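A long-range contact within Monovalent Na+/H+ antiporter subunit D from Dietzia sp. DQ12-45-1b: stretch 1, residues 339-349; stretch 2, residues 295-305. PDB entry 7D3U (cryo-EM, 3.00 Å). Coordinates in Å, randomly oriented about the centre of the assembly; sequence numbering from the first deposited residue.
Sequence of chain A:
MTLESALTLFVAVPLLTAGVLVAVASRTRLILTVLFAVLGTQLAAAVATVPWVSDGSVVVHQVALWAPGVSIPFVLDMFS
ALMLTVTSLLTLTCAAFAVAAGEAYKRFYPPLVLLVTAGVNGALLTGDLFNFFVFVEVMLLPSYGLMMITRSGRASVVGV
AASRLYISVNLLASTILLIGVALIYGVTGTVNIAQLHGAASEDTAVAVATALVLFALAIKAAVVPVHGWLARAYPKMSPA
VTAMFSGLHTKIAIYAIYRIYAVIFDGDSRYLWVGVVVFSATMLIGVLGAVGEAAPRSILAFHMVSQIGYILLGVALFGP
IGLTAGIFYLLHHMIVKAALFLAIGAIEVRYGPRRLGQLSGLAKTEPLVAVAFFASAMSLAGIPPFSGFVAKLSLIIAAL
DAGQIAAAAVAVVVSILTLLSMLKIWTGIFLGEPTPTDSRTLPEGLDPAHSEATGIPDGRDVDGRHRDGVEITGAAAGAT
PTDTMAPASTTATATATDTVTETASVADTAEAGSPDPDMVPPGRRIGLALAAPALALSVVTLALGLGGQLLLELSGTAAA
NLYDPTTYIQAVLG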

# COMPACT_ATOMS: atom_id res chain seq x y z
N ALA A 339 3.53 -14.56 2.03
CA ALA A 339 3.09 -15.87 2.49
C ALA A 339 1.90 -15.80 3.43
O ALA A 339 1.26 -16.82 3.68
CB ALA A 339 4.24 -16.59 3.20
N LEU A 340 1.59 -14.62 3.96
CA LEU A 340 0.46 -14.46 4.87
C LEU A 340 -0.81 -14.06 4.13
O LEU A 340 -1.90 -14.50 4.51
CB LEU A 340 0.80 -13.42 5.94
CG LEU A 340 0.35 -13.72 7.37
CD1 LEU A 340 0.47 -15.20 7.66
CD2 LEU A 340 1.19 -12.92 8.34
N PHE A 341 -0.69 -13.25 3.08
CA PHE A 341 -1.84 -12.94 2.24
C PHE A 341 -2.20 -14.09 1.32
O PHE A 341 -3.30 -14.11 0.78
CB PHE A 341 -1.56 -11.69 1.41
CG PHE A 341 -1.87 -10.40 2.12
CD1 PHE A 341 -3.17 -10.03 2.36
CD2 PHE A 341 -0.85 -9.57 2.53
CE1 PHE A 341 -3.45 -8.84 3.01
CE2 PHE A 341 -1.13 -8.38 3.17
CZ PHE A 341 -2.43 -8.02 3.41
N LEU A 342 -1.29 -15.05 1.13
CA LEU A 342 -1.57 -16.22 0.31
C LEU A 342 -2.19 -17.35 1.11
O LEU A 342 -2.91 -18.18 0.54
CB LEU A 342 -0.28 -16.72 -0.35
CG LEU A 342 0.30 -15.87 -1.48
CD1 LEU A 342 1.60 -16.48 -1.98
CD2 LEU A 342 -0.69 -15.73 -2.60
N ALA A 343 -1.93 -17.41 2.42
CA ALA A 343 -2.58 -18.41 3.26
C ALA A 343 -3.99 -17.96 3.64
O ALA A 343 -4.95 -18.73 3.51
CB ALA A 343 -1.74 -18.68 4.51
N ILE A 344 -4.12 -16.72 4.10
CA ILE A 344 -5.45 -16.18 4.38
C ILE A 344 -6.21 -15.96 3.08
O ILE A 344 -7.44 -16.09 3.05
CB ILE A 344 -5.32 -14.88 5.20
CG1 ILE A 344 -4.78 -15.19 6.59
CG2 ILE A 344 -6.66 -14.19 5.32
CD1 ILE A 344 -5.62 -16.17 7.36
N GLY A 345 -5.51 -15.66 1.99
CA GLY A 345 -6.17 -15.51 0.71
C GLY A 345 -6.68 -16.82 0.15
O GLY A 345 -7.68 -16.84 -0.57
N ALA A 346 -5.99 -17.93 0.45
CA ALA A 346 -6.46 -19.23 0.01
C ALA A 346 -7.70 -19.68 0.76
O ALA A 346 -8.43 -20.54 0.27
CB ALA A 346 -5.36 -20.27 0.17
N ILE A 347 -7.96 -19.11 1.94
CA ILE A 347 -9.19 -19.41 2.65
C ILE A 347 -10.35 -18.60 2.09
O ILE A 347 -11.45 -19.12 1.90
CB ILE A 347 -8.99 -19.15 4.16
CG1 ILE A 347 -7.99 -20.14 4.74
CG2 ILE A 347 -10.32 -19.23 4.89
CD1 ILE A 347 -7.63 -19.84 6.17
N GLU A 348 -10.11 -17.32 1.80
CA GLU A 348 -11.15 -16.47 1.23
C GLU A 348 -11.56 -16.91 -0.16
O GLU A 348 -12.62 -16.49 -0.64
CB GLU A 348 -10.69 -15.02 1.21
CG GLU A 348 -10.77 -14.32 2.55
CD GLU A 348 -10.71 -12.82 2.43
OE1 GLU A 348 -10.60 -12.32 1.29
OE2 GLU A 348 -10.77 -12.13 3.47
N VAL A 349 -10.75 -17.73 -0.83
CA VAL A 349 -11.11 -18.20 -2.16
C VAL A 349 -12.06 -19.38 -2.07
O VAL A 349 -13.04 -19.46 -2.82
CB VAL A 349 -9.84 -18.55 -2.96
CG1 VAL A 349 -10.17 -19.49 -4.10
CG2 VAL A 349 -9.19 -17.28 -3.48
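Stretch 2 295-305: APRSILAFHMV

Stretch 2 is helical from Pro-296 through Val-305 and continues as helix beyond it. Ala-295 stands just before the helix, at the N-cap position. Ala-295 O accepts a hydrogen bond from Ile-299 N at 3.1 Å, which closes the first turn. Further along, His-303 N bonds to Ile-299 O at 2.9 Å and Met-304 N to Leu-300 O at 2.8 Å.

The helix runs nearly antiparallel to that of stretch 1. The angle between the two N-to-C directions is 164°, with a signed crossing angle of -164°, and the axes come within 10.1 Å of each other. The nearest CA atoms across the contact are those of Arg-297 and Ile-344, 6.7 Å apart. Because the directions oppose, the start of stretch 2 lies by Glu-348 and Ile-344, and its later turns lie by Phe-341 and Leu-340. The contact buries 502 Å², both sides summed.

The main bump is Phe-341. Its CA-to-CB bond points sideways to stretch 2, but the ring end comes nearer. It fills a hollow formed by Arg-297, Leu-300, Ala-301 and Met-304, a knob in a hole. The residues of this hollow are spaced at i, i+3, i+4 and i+7, so they lie along one side of the helix. Phe-341 CZ reaches Leu-300 CB at 3.5 Å and Ala-301 N at 4.1 Å. The small side chain of Ala-301 points sideways. Phe-341 CE2 lies 4.1 Å from Met-304 CE. Arg-297 CG meets the ring edge, 3.6 Å from Phe-341 CE1. Leu-300 CD1 covers one ring face. Leu-300 CD1 sits 4.2 Å from the centroid of the Phe-341 ring, 18° off the ring normal, a CH-pi contact.

Leu-300 is also the main bump of stretch 2. Its chi angles are m and t, and its CA-to-CB bond points toward stretch 1. The branched end settles among Leu-340, Phe-341 and Ile-344. Leu-300 CD1 is 3.6 Å from the carbonyl Leu-340 O and 4.0 Å from Ile-344 CG1. Leu-300 CD2 packs against Leu-340 CG at 3.9 Å. Thus Phe-341 and Leu-300 interlock, each projecting into the other helix's surface.

Ile-344 fills the next part of the seam. Ile-344 CG2 lies 3.8 Å from Pro-296 CB and 4.1 Å from Arg-297 N, so it packs close to the beginning of the helix.

Beyond it, the packing gives way to charge. Arg-297 NE donates a hydrogen bond to Glu-348 OE1 at 2.6 Å, as part of a salt bridge. A weak hydrogen bond from Arg-297 NH2 reaches the same Glu-348 OE1 at 2.8 Å. The oxygen lies near the guanidinium plane, at its edge. Glu-348 OE2 sits 4.1 Å from Pro-296 CG. Arg-297 therefore serves two contacts: its aliphatic part walls the Phe-341 hollow, and its guanidinium meets Glu-348. Gly-345 has no side chain and makes no contact within 4.5 Å of stretch 2.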

# COMPACT_ATOMS: atom_id res chain seq x y z
N ALA A 295 -11.64 -8.67 10.82
CA ALA A 295 -11.58 -9.43 9.59
C ALA A 295 -10.18 -10.01 9.39
O ALA A 295 -9.19 -9.38 9.78
CB ALA A 295 -11.95 -8.57 8.38
N PRO A 296 -10.06 -11.20 8.79
CA PRO A 296 -8.73 -11.81 8.65
C PRO A 296 -7.81 -11.03 7.73
O PRO A 296 -6.65 -10.78 8.09
CB PRO A 296 -9.05 -13.20 8.11
CG PRO A 296 -10.37 -13.07 7.46
CD PRO A 296 -11.13 -12.07 8.27
N ARG A 297 -8.28 -10.64 6.55
CA ARG A 297 -7.43 -9.92 5.62
C ARG A 297 -7.35 -8.43 5.91
O ARG A 297 -6.49 -7.75 5.36
CB ARG A 297 -7.90 -10.13 4.18
CG ARG A 297 -6.77 -10.19 3.17
CD ARG A 297 -7.14 -11.02 1.96
NE ARG A 297 -8.53 -10.79 1.56
CZ ARG A 297 -8.92 -9.78 0.79
NH1 ARG A 297 -8.04 -8.90 0.34
NH2 ARG A 297 -10.20 -9.65 0.48
N SER A 298 -8.23 -7.91 6.77
CA SER A 298 -8.12 -6.52 7.21
C SER A 298 -7.16 -6.36 8.37
O SER A 298 -6.69 -5.24 8.62
CB SER A 298 -9.49 -5.98 7.61
OG SER A 298 -9.37 -5.00 8.62
N ILE A 299 -6.85 -7.44 9.08
CA ILE A 299 -5.82 -7.40 10.11
C ILE A 299 -4.44 -7.29 9.48
O ILE A 299 -3.59 -6.52 9.93
CB ILE A 299 -5.94 -8.64 11.02
CG1 ILE A 299 -7.02 -8.44 12.07
CG2 ILE A 299 -4.61 -8.96 11.66
CD1 ILE A 299 -7.28 -9.66 12.91
N LEU A 300 -4.21 -8.06 8.41
CA LEU A 300 -2.91 -8.08 7.76
C LEU A 300 -2.55 -6.74 7.13
O LEU A 300 -1.36 -6.44 7.00
CB LEU A 300 -2.87 -9.18 6.71
CG LEU A 300 -3.21 -10.58 7.22
CD1 LEU A 300 -3.23 -11.58 6.09
CD2 LEU A 300 -2.22 -11.00 8.29
N ALA A 301 -3.53 -5.90 6.78
CA ALA A 301 -3.21 -4.58 6.26
C ALA A 301 -2.58 -3.70 7.34
O ALA A 301 -1.52 -3.09 7.12
CB ALA A 301 -4.47 -3.92 5.69
N PHE A 302 -3.21 -3.62 8.51
CA PHE A 302 -2.63 -2.87 9.61
C PHE A 302 -1.31 -3.49 10.06
O PHE A 302 -0.39 -2.77 10.47
CB PHE A 302 -3.61 -2.81 10.77
CG PHE A 302 -4.50 -1.61 10.74
CD1 PHE A 302 -3.99 -0.33 10.90
CD2 PHE A 302 -5.87 -1.75 10.56
CE1 PHE A 302 -4.81 0.77 10.88
CE2 PHE A 302 -6.69 -0.66 10.54
CZ PHE A 302 -6.17 0.61 10.70
N HIS A 303 -1.19 -4.82 9.98
CA HIS A 303 0.09 -5.44 10.29
C HIS A 303 1.16 -5.05 9.28
O HIS A 303 2.33 -4.88 9.64
CB HIS A 303 -0.06 -6.96 10.34
CG HIS A 303 -0.40 -7.48 11.70
ND1 HIS A 303 -1.10 -8.65 11.90
CD2 HIS A 303 -0.14 -6.98 12.93
CE1 HIS A 303 -1.25 -8.85 13.19
NE2 HIS A 303 -0.68 -7.86 13.84
N MET A 304 0.78 -4.90 8.02
CA MET A 304 1.71 -4.41 7.02
C MET A 304 2.14 -2.99 7.32
O MET A 304 3.30 -2.63 7.13
CB MET A 304 1.09 -4.50 5.63
CG MET A 304 2.06 -4.27 4.50
SD MET A 304 1.43 -4.93 2.95
CE MET A 304 -0.25 -4.33 3.03
N VAL A 305 1.21 -2.16 7.81
CA VAL A 305 1.57 -0.81 8.22
C VAL A 305 2.59 -0.85 9.36
O VAL A 305 3.60 -0.12 9.34
CB VAL A 305 0.31 -0.02 8.63
CG1 VAL A 305 0.70 1.27 9.33
CG2 VAL A 305 -0.55 0.27 7.42